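Local coordinates for fucoxanthin chlorophyll a/c-binding protein Lhcq3 (Chaetoceros gracilis, PDB 6L4U), which probably harvests light for photosystem I in a diatom, holding chlorophylls a and c and carotenoids including fucoxanthin and passing on the excitation energy they absorb, at residues H69-M74 with D169-N174; T78-Q83 with M183-A188. All blocks are in the same frame, centred on the assembly; numbering follows the deposited sequence.

Contact 1: residues H69-M74 with D169-N174. With CLA (chlorophyll a), chain B.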
loop_
_atom_site.group_PDB
_atom_site.type_symbol
_atom_site.label_atom_id
_atom_site.label_comp_id
_atom_site.label_asym_id
_atom_site.label_seq_id
_atom_site.Cartn_x
_atom_site.Cartn_y
_atom_site.Cartn_z
ATOM N N HIS X 69 41.292 22.359 66.523
ATOM C CA HIS X 69 41.650 21.102 67.170
ATOM C C HIS X 69 41.963 21.315 68.639
ATOM O O HIS X 69 41.710 20.430 69.461
ATOM C CB HIS X 69 42.856 20.463 66.490
ATOM C CG HIS X 69 42.520 19.601 65.316
ATOM N ND1 HIS X 69 42.494 20.084 64.027
ATOM C CD2 HIS X 69 42.237 18.281 65.227
ATOM C CE1 HIS X 69 42.190 19.104 63.197
ATOM N NE2 HIS X 69 42.026 17.999 63.900
ATOM N N GLY X 70 42.512 22.481 68.979
ATOM C CA GLY X 70 42.809 22.774 70.369
ATOM C C GLY X 70 41.561 22.973 71.201
ATOM O O GLY X 70 41.416 22.376 72.269
ATOM N N ARG X 71 40.640 23.809 70.716
ATOM C CA ARG X 71 39.415 24.107 71.449
ATOM C C ARG X 71 38.519 22.884 71.590
ATOM O O ARG X 71 37.838 22.737 72.607
ATOM C CB ARG X 71 38.648 25.225 70.753
ATOM C CG ARG X 71 39.338 26.564 70.780
ATOM C CD ARG X 71 38.662 27.516 69.823
ATOM N NE ARG X 71 39.278 28.834 69.849
ATOM C CZ ARG X 71 38.856 29.864 69.130
ATOM N NH1 ARG X 71 37.816 29.727 68.323
ATOM N NH2 ARG X 71 39.474 31.033 69.219
ATOM N N VAL X 72 38.508 22.005 70.591
ATOM C CA VAL X 72 37.705 20.791 70.671
ATOM C C VAL X 72 38.295 19.825 71.692
ATOM O O VAL X 72 37.569 19.249 72.509
ATOM C CB VAL X 72 37.579 20.159 69.269
ATOM C CG1 VAL X 72 37.200 18.693 69.346
ATOM C CG2 VAL X 72 36.558 20.915 68.448
ATOM N N ALA X 73 39.620 19.673 71.697
ATOM C CA ALA X 73 40.276 18.752 72.615
ATOM C C ALA X 73 40.282 19.236 74.054
ATOM O O ALA X 73 40.251 18.400 74.962
ATOM C CB ALA X 73 41.713 18.505 72.185
ATOM N N MET X 74 40.361 20.551 74.283
ATOM C CA MET X 74 40.245 21.069 75.642
ATOM C C MET X 74 38.863 20.791 76.208
ATOM O O MET X 74 38.725 20.465 77.390
ATOM C CB MET X 74 40.535 22.566 75.669
ATOM C CG MET X 74 41.969 22.960 75.407
ATOM S SD MET X 74 42.225 24.729 75.594
ATOM C CE MET X 74 42.224 25.254 73.889
ATOM N N ASP X 169 48.695 32.704 72.909
ATOM C CA ASP X 169 49.722 31.690 73.100
ATOM C C ASP X 169 49.287 30.671 74.136
ATOM O O ASP X 169 49.585 29.482 74.001
ATOM C CB ASP X 169 51.036 32.328 73.535
ATOM C CG ASP X 169 51.482 33.414 72.604
ATOM O OD1 ASP X 169 50.982 33.450 71.467
ATOM O OD2 ASP X 169 52.330 34.234 73.004
ATOM N N SER X 170 48.586 31.118 75.171
ATOM C CA SER X 170 48.082 30.196 76.170
ATOM C C SER X 170 46.864 29.427 75.687
ATOM O O SER X 170 46.575 28.359 76.231
ATOM C CB SER X 170 47.751 30.945 77.458
ATOM O OG SER X 170 47.206 30.061 78.416
ATOM N N GLU X 171 46.139 29.940 74.689
ATOM C CA GLU X 171 45.087 29.141 74.070
ATOM C C GLU X 171 45.682 28.005 73.258
ATOM O O GLU X 171 45.222 26.860 73.347
ATOM C CB GLU X 171 44.192 30.009 73.184
ATOM C CG GLU X 171 43.098 29.212 72.481
ATOM C CD GLU X 171 41.875 30.024 72.096
ATOM O OE1 GLU X 171 41.749 31.191 72.499
ATOM O OE2 GLU X 171 41.014 29.478 71.383
ATOM N N LEU X 172 46.721 28.301 72.477
ATOM C CA LEU X 172 47.326 27.285 71.628
ATOM C C LEU X 172 48.100 26.264 72.447
ATOM O O LEU X 172 47.996 25.062 72.189
ATOM C CB LEU X 172 48.226 27.945 70.587
ATOM C CG LEU X 172 47.464 28.626 69.447
ATOM C CD1 LEU X 172 48.417 29.245 68.448
ATOM C CD2 LEU X 172 46.539 27.640 68.762
ATOM N N ASN X 173 48.859 26.718 73.451
ATOM C CA ASN X 173 49.650 25.799 74.268
ATOM C C ASN X 173 48.763 24.882 75.100
ATOM O O ASN X 173 49.081 23.701 75.277
ATOM C CB ASN X 173 50.600 26.575 75.174
ATOM C CG ASN X 173 51.855 27.013 74.460
ATOM O OD1 ASN X 173 52.826 26.266 74.376
ATOM N ND2 ASN X 173 51.846 28.233 73.945
ATOM N N ASN X 174 47.648 25.401 75.615
ATOM C CA ASN X 174 46.691 24.526 76.280
ATOM C C ASN X 174 45.946 23.670 75.272
ATOM O O ASN X 174 45.476 22.581 75.609
ATOM C CB ASN X 174 45.713 25.340 77.123
ATOM C CG ASN X 174 46.359 25.922 78.364
ATOM O OD1 ASN X 174 46.228 25.380 79.461
ATOM N ND2 ASN X 174 47.071 27.028 78.193
HETATM MG MG CLA B . 39.711 30.994 73.654
HETATM C CHA CLA B . 38.561 33.970 72.317
HETATM C CHB CLA B . 42.135 32.746 75.205
HETATM C CHC CLA B . 40.487 28.141 75.296
HETATM C CHD CLA B . 36.665 29.361 72.345
HETATM N NA CLA B . 40.233 32.995 73.794
HETATM C C1A CLA B . 39.792 34.022 73.172
HETATM C C2A CLA B . 40.547 35.311 73.370
HETATM C C3A CLA B . 41.697 34.853 74.222
HETATM C C4A CLA B . 41.320 33.435 74.420
HETATM C CMA CLA B . 42.892 34.837 73.284
HETATM C CAA CLA B . 39.767 36.245 74.297
HETATM C CBA CLA B . 40.555 37.467 74.756
HETATM C CGA CLA B . 39.826 38.088 75.924
HETATM O O1A CLA B . 40.367 38.218 77.007
HETATM O O2A CLA B . 38.456 38.537 75.760
HETATM N NB CLA B . 41.103 30.520 75.058
HETATM C C1B CLA B . 42.025 31.328 75.548
HETATM C C2B CLA B . 42.969 30.701 76.482
HETATM C C3B CLA B . 42.492 29.303 76.526
HETATM C C4B CLA B . 41.321 29.317 75.600
HETATM C CMB CLA B . 44.108 31.377 77.170
HETATM C CAB CLA B . 43.052 28.173 77.312
HETATM C CBB CLA B . 42.314 27.418 78.102
HETATM N NC CLA B . 38.763 29.170 73.779
HETATM C C1C CLA B . 39.247 28.146 74.503
HETATM C C2C CLA B . 38.407 26.923 74.461
HETATM C C3C CLA B . 37.289 27.294 73.596
HETATM C C4C CLA B . 37.620 28.688 73.234
HETATM C CMC CLA B . 38.611 25.602 75.123
HETATM C CAC CLA B . 36.115 26.451 73.185
HETATM C CBC CLA B . 35.019 26.696 74.195
HETATM N ND CLA B . 38.002 31.446 72.664
HETATM C C1D CLA B . 36.887 30.774 72.079
HETATM C C2D CLA B . 36.022 31.596 71.220
HETATM C C3D CLA B . 36.725 32.899 71.327
HETATM C C4D CLA B . 37.810 32.718 72.160
HETATM C CMD CLA B . 34.789 31.333 70.417
HETATM C CAD CLA B . 36.719 34.317 70.911
HETATM O OBD CLA B . 35.860 34.852 70.141
HETATM C CBD CLA B . 37.873 35.012 71.502
HETATM C CGD CLA B . 38.743 35.495 70.382
HETATM O O1D CLA B . 38.397 36.432 69.690
HETATM O O2D CLA B . 40.027 34.874 70.118
HETATM C CED CLA B . 41.040 35.616 69.444
HETATM C C1 CLA B . 37.627 38.771 76.895
#

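Contact 2: residues T78-Q83 with M183-A188. With CLA (chlorophyll a), chain C.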
loop_
_atom_site.group_PDB
_atom_site.type_symbol
_atom_site.label_atom_id
_atom_site.label_comp_id
_atom_site.label_asym_id
_atom_site.label_seq_id
_atom_site.Cartn_x
_atom_site.Cartn_y
_atom_site.Cartn_z
ATOM N N THR X 78 38.505 17.719 79.203
ATOM C CA THR X 78 37.736 18.047 80.395
ATOM C C THR X 78 36.455 17.231 80.462
ATOM O O THR X 78 36.052 16.787 81.544
ATOM C CB THR X 78 37.457 19.548 80.406
ATOM O OG1 THR X 78 38.708 20.239 80.444
ATOM C CG2 THR X 78 36.632 19.962 81.606
ATOM N N GLY X 79 35.827 16.980 79.313
ATOM C CA GLY X 79 34.635 16.150 79.292
ATOM C C GLY X 79 34.902 14.706 79.662
ATOM O O GLY X 79 34.020 14.024 80.186
ATOM N N TYR X 80 36.118 14.224 79.414
ATOM C CA TYR X 80 36.488 12.901 79.896
ATOM C C TYR X 80 36.855 12.923 81.371
ATOM O O TYR X 80 36.587 11.952 82.085
ATOM C CB TYR X 80 37.649 12.342 79.077
ATOM C CG TYR X 80 37.687 10.834 79.041
ATOM C CD1 TYR X 80 36.998 10.127 78.064
ATOM C CD2 TYR X 80 38.407 10.117 79.985
ATOM C CE1 TYR X 80 37.027 8.745 78.029
ATOM C CE2 TYR X 80 38.442 8.737 79.958
ATOM C CZ TYR X 80 37.752 8.058 78.978
ATOM O OH TYR X 80 37.785 6.685 78.949
ATOM N N LEU X 81 37.466 14.011 81.844
ATOM C CA LEU X 81 37.856 14.102 83.246
ATOM C C LEU X 81 36.654 14.329 84.151
ATOM O O LEU X 81 36.624 13.835 85.283
ATOM C CB LEU X 81 38.877 15.221 83.432
ATOM C CG LEU X 81 40.300 14.903 82.973
ATOM C CD1 LEU X 81 41.216 16.082 83.229
ATOM C CD2 LEU X 81 40.824 13.653 83.647
ATOM N N VAL X 82 35.654 15.064 83.669
ATOM C CA VAL X 82 34.483 15.358 84.487
ATOM C C VAL X 82 33.542 14.160 84.518
ATOM O O VAL X 82 33.112 13.715 85.587
ATOM C CB VAL X 82 33.783 16.628 83.971
ATOM C CG1 VAL X 82 32.363 16.721 84.487
ATOM C CG2 VAL X 82 34.575 17.861 84.373
ATOM N N GLN X 83 33.224 13.607 83.346
ATOM C CA GLN X 83 32.307 12.474 83.298
ATOM C C GLN X 83 32.976 11.187 83.757
ATOM O O GLN X 83 32.286 10.235 84.139
ATOM C CB GLN X 83 31.749 12.313 81.886
ATOM C CG GLN X 83 30.965 13.516 81.400
ATOM C CD GLN X 83 30.949 13.636 79.890
ATOM O OE1 GLN X 83 31.272 14.686 79.338
ATOM N NE2 GLN X 83 30.575 12.560 79.214
ATOM N N MET X 183 44.121 12.211 73.099
ATOM C CA MET X 183 44.660 11.064 72.378
ATOM C C MET X 183 45.268 10.047 73.333
ATOM O O MET X 183 45.333 8.858 73.008
ATOM C CB MET X 183 45.698 11.515 71.351
ATOM C CG MET X 183 45.113 12.098 70.071
ATOM S SD MET X 183 43.595 11.296 69.523
ATOM C CE MET X 183 44.239 9.781 68.821
ATOM N N SER X 184 45.715 10.491 74.510
ATOM C CA SER X 184 46.162 9.548 75.527
ATOM C C SER X 184 44.988 8.862 76.205
ATOM O O SER X 184 45.103 7.700 76.605
ATOM C CB SER X 184 47.016 10.259 76.572
ATOM O OG SER X 184 46.200 10.916 77.522
ATOM N N PHE X 185 43.857 9.555 76.334
ATOM C CA PHE X 185 42.713 8.996 77.049
ATOM C C PHE X 185 42.035 7.907 76.234
ATOM O O PHE X 185 41.564 6.911 76.792
ATOM C CB PHE X 185 41.698 10.091 77.386
ATOM C CG PHE X 185 42.152 11.072 78.442
ATOM C CD1 PHE X 185 43.315 10.877 79.174
ATOM C CD2 PHE X 185 41.397 12.201 78.695
ATOM C CE1 PHE X 185 43.710 11.789 80.131
ATOM C CE2 PHE X 185 41.788 13.110 79.651
ATOM C CZ PHE X 185 42.945 12.908 80.367
ATOM N N ILE X 186 41.974 8.087 74.913
ATOM C CA ILE X 186 41.421 7.063 74.035
ATOM C C ILE X 186 42.384 5.889 73.928
ATOM O O ILE X 186 41.960 4.727 73.886
ATOM C CB ILE X 186 41.112 7.683 72.661
ATOM C CG1 ILE X 186 40.154 8.860 72.821
ATOM C CG2 ILE X 186 40.482 6.668 71.726
ATOM C CD1 ILE X 186 40.084 9.741 71.604
ATOM N N SER X 187 43.688 6.166 73.911
ATOM C CA SER X 187 44.681 5.100 73.830
ATOM C C SER X 187 44.738 4.297 75.122
ATOM O O SER X 187 45.009 3.092 75.098
ATOM C CB SER X 187 46.051 5.689 73.506
ATOM O OG SER X 187 47.033 4.676 73.442
ATOM N N ALA X 188 44.488 4.947 76.259
ATOM C CA ALA X 188 44.432 4.224 77.523
ATOM C C ALA X 188 43.144 3.428 77.655
ATOM O O ALA X 188 43.128 2.387 78.321
ATOM C CB ALA X 188 44.568 5.194 78.693
HETATM MG MG CLA C . 30.096 16.390 78.654
HETATM C CHA CLA C . 27.289 14.996 80.073
HETATM C CHB CLA C . 29.317 14.798 75.775
HETATM C CHC CLA C . 32.470 18.246 77.144
HETATM C CHD CLA C . 30.581 18.330 81.764
HETATM N NA CLA C . 28.561 15.160 78.010
HETATM C C1A CLA C . 27.596 14.628 78.653
HETATM C C2A CLA C . 26.713 13.685 77.882
HETATM C C3A CLA C . 27.431 13.594 76.564
HETATM C C4A CLA C . 28.514 14.586 76.809
HETATM C CMA CLA C . 28.019 12.201 76.406
HETATM C CAA CLA C . 25.508 14.371 77.219
HETATM C CBA CLA C . 24.601 15.404 77.886
HETATM C CGA CLA C . 25.145 16.812 78.026
HETATM O O1A CLA C . 24.456 17.655 78.571
HETATM O O2A CLA C . 26.453 17.237 77.560
HETATM N NB CLA C . 30.773 16.504 76.736
HETATM C C1B CLA C . 30.435 15.735 75.707
HETATM C C2B CLA C . 31.205 15.951 74.457
HETATM C C3B CLA C . 32.150 17.004 74.894
HETATM C C4B CLA C . 31.783 17.255 76.310
HETATM C CMB CLA C . 31.060 15.260 73.127
HETATM C CAB CLA C . 33.228 17.690 74.151
HETATM C CBB CLA C . 34.157 17.017 73.511
HETATM N NC CLA C . 31.256 17.950 79.329
HETATM C C1C CLA C . 32.163 18.561 78.549
HETATM C C2C CLA C . 32.909 19.658 79.209
HETATM C C3C CLA C . 32.347 19.672 80.572
HETATM C C4C CLA C . 31.347 18.580 80.528
HETATM C CMC CLA C . 33.981 20.539 78.634
HETATM C CAC CLA C . 32.699 20.576 81.723
HETATM C CBC CLA C . 31.778 21.767 81.591
HETATM N ND CLA C . 29.228 16.689 80.470
HETATM C C1D CLA C . 29.452 17.407 81.691
HETATM C C2D CLA C . 28.486 17.129 82.785
HETATM C C3D CLA C . 27.614 16.138 82.101
HETATM C C4D CLA C . 28.105 15.965 80.818
HETATM C CMD CLA C . 28.276 17.590 84.200
HETATM C CAD CLA C . 26.418 15.272 82.234
HETATM O OBD CLA C . 25.686 15.147 83.274
HETATM C CBD CLA C . 26.214 14.524 80.982
HETATM C CGD CLA C . 26.437 13.085 81.316
HETATM O O1D CLA C . 25.536 12.281 81.192
HETATM O O2D CLA C . 27.732 12.629 81.780
HETATM C CED CLA C . 28.034 11.239 81.720
HETATM C C1 CLA C . 27.093 18.264 78.316
HETATM C C2 CLA C . 27.576 19.413 77.467
HETATM C C3 CLA C . 28.274 20.430 77.998
HETATM C C4 CLA C . 28.586 20.481 79.464
HETATM C C5 CLA C . 28.743 21.566 77.128
HETATM C C6 CLA C . 30.076 21.292 76.445
HETATM C C7 CLA C . 30.933 22.551 76.405
HETATM C C8 CLA C . 30.245 23.702 75.676
HETATM C C9 CLA C . 30.093 23.394 74.192
HETATM C C10 CLA C . 31.054 24.979 75.854
HETATM C C11 CLA C . 30.331 26.035 76.688
HETATM C C12 CLA C . 30.227 25.687 78.174
HETATM C C13 CLA C . 31.410 26.126 79.051
HETATM C C14 CLA C . 32.144 27.356 78.520
HETATM C C15 CLA C . 32.384 24.971 79.276
HETATM C C16 CLA C . 33.154 25.129 80.581
HETATM C C17 CLA C . 34.548 24.518 80.491
HETATM C C18 CLA C . 35.314 24.654 81.806
HETATM C C19 CLA C . 34.693 23.801 82.906
HETATM C C20 CLA C . 35.414 26.110 82.249
#

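Contact 1: residues H69-M74 with D169-N174
The guanidinium of Arg-71 lies flat over a chlorophyll a macrocycle, with C1D of the pigment 3.6 Å from its plane and under its centre, while the carboxylate of Glu-171 meets it at the edge. The two flat groups are turned 36° against each other. Within this salt bridge NE of Arg-71 points at OE2 of Glu-171 with an N-H...O angle of 165°; the modelled 2.4 Å between NE and OE2 is too short to be taken literally. NH2 of Arg-71 adds a weak bond to the same OE2 at 3.1 Å. The other oxygen, OE1 of Glu-171, binds the chlorophyll magnesium at 2.4 Å, a reach made by CG standing anti to the backbone N (chi1 178°) and an extended chain beyond it. NH1 of Arg-71 is hydrogen-bonded to Pro-147 O, which helps to fix the guanidinium's rotation. Alongside, Met-74 bends at its thioether: CG rests 3.5 Å from Asn-174 O and the terminal CE 3.4 Å from Glu-171 O, while SD lies 3.7 Å from the chlorophyll methyl CMC. With an alanine at Arg-71, OE2 of Glu-171 would probably be left without its charged mate, the carboxylate set free to turn on the magnesium. This interhelical ion pair, whose glutamate is also a chlorophyll ligand, is a hallmark of the chlorophyll a/b-binding family. Its chemistry implies that the arginine is the second shell of the metal site: its positive charge probably keeps the buried carboxylate ionised, so that one glutamate both joins two helices and carries a pigment.

Contact 2: residues T78-Q83 with M183-A188
Phe-185 of helix 161-190 reaches across to Tyr-80 and Leu-81 of helix 56-85, the two long helices of the light-harvesting three-helix fold. Its CB sits over one face of the Tyr-80 ring, 4.2 Å above the plane and offset toward the rim. CG follows, 4.2 Å from Tyr-80 CD2. One step on, Phe-185 CD2 makes the closest approach, 3.8 Å from Tyr-80 CB, and CE2 passes to Leu-81 at 4.1 Å from its CG. At the tip, CZ meets the methyl CD2 of Leu-81 at 4.0 Å, the two side chains crossing at about a right angle. The Tyr-80 and Phe-185 side chains run past each other in opposite directions, their rings obliquely set, centroids 5.5 Å apart and planes at 33°; CG of Tyr-80, roughly anti to the backbone N (chi1 -153°), carries the ring past Phe-185 CB. Phe-204 meets the Phe-185 ring edge-to-face, and Ser-184 OG is hydrogen-bonded to a fucoxanthin. No hydrogen bond spans the two segments, so this join is purely apolar. Elsewhere on segment 78-83 lies a chlorophyll a: Val-82 CG1 touches its CHD, and Gly-79, bare of a side chain, lets the macrocycle settle with C1C 3.5 Å from its CA.

How the contacts relate
Both contacts join the same two helices, 56-85 and 161-190, at two levels whose centres are 15 Å apart. Along the chain the segments alternate: 69-74 and 78-83 come first on one helix, then 169-174 and 183-188 on the other, so each helix runs from contact 1 on to contact 2. Contact 1 is about 6 Å from the centre of the chain, and contact 2 about 12 Å. Thr-78 OG1, in contact 2, is hydrogen-bonded to Met-74 O, in contact 1, one turn back on the same helix. An ion pair thus holds the helices at contact 1, where the same glutamate ligates a chlorophyll a, whereas contact 2 is apolar, with a different chlorophyll a beside it.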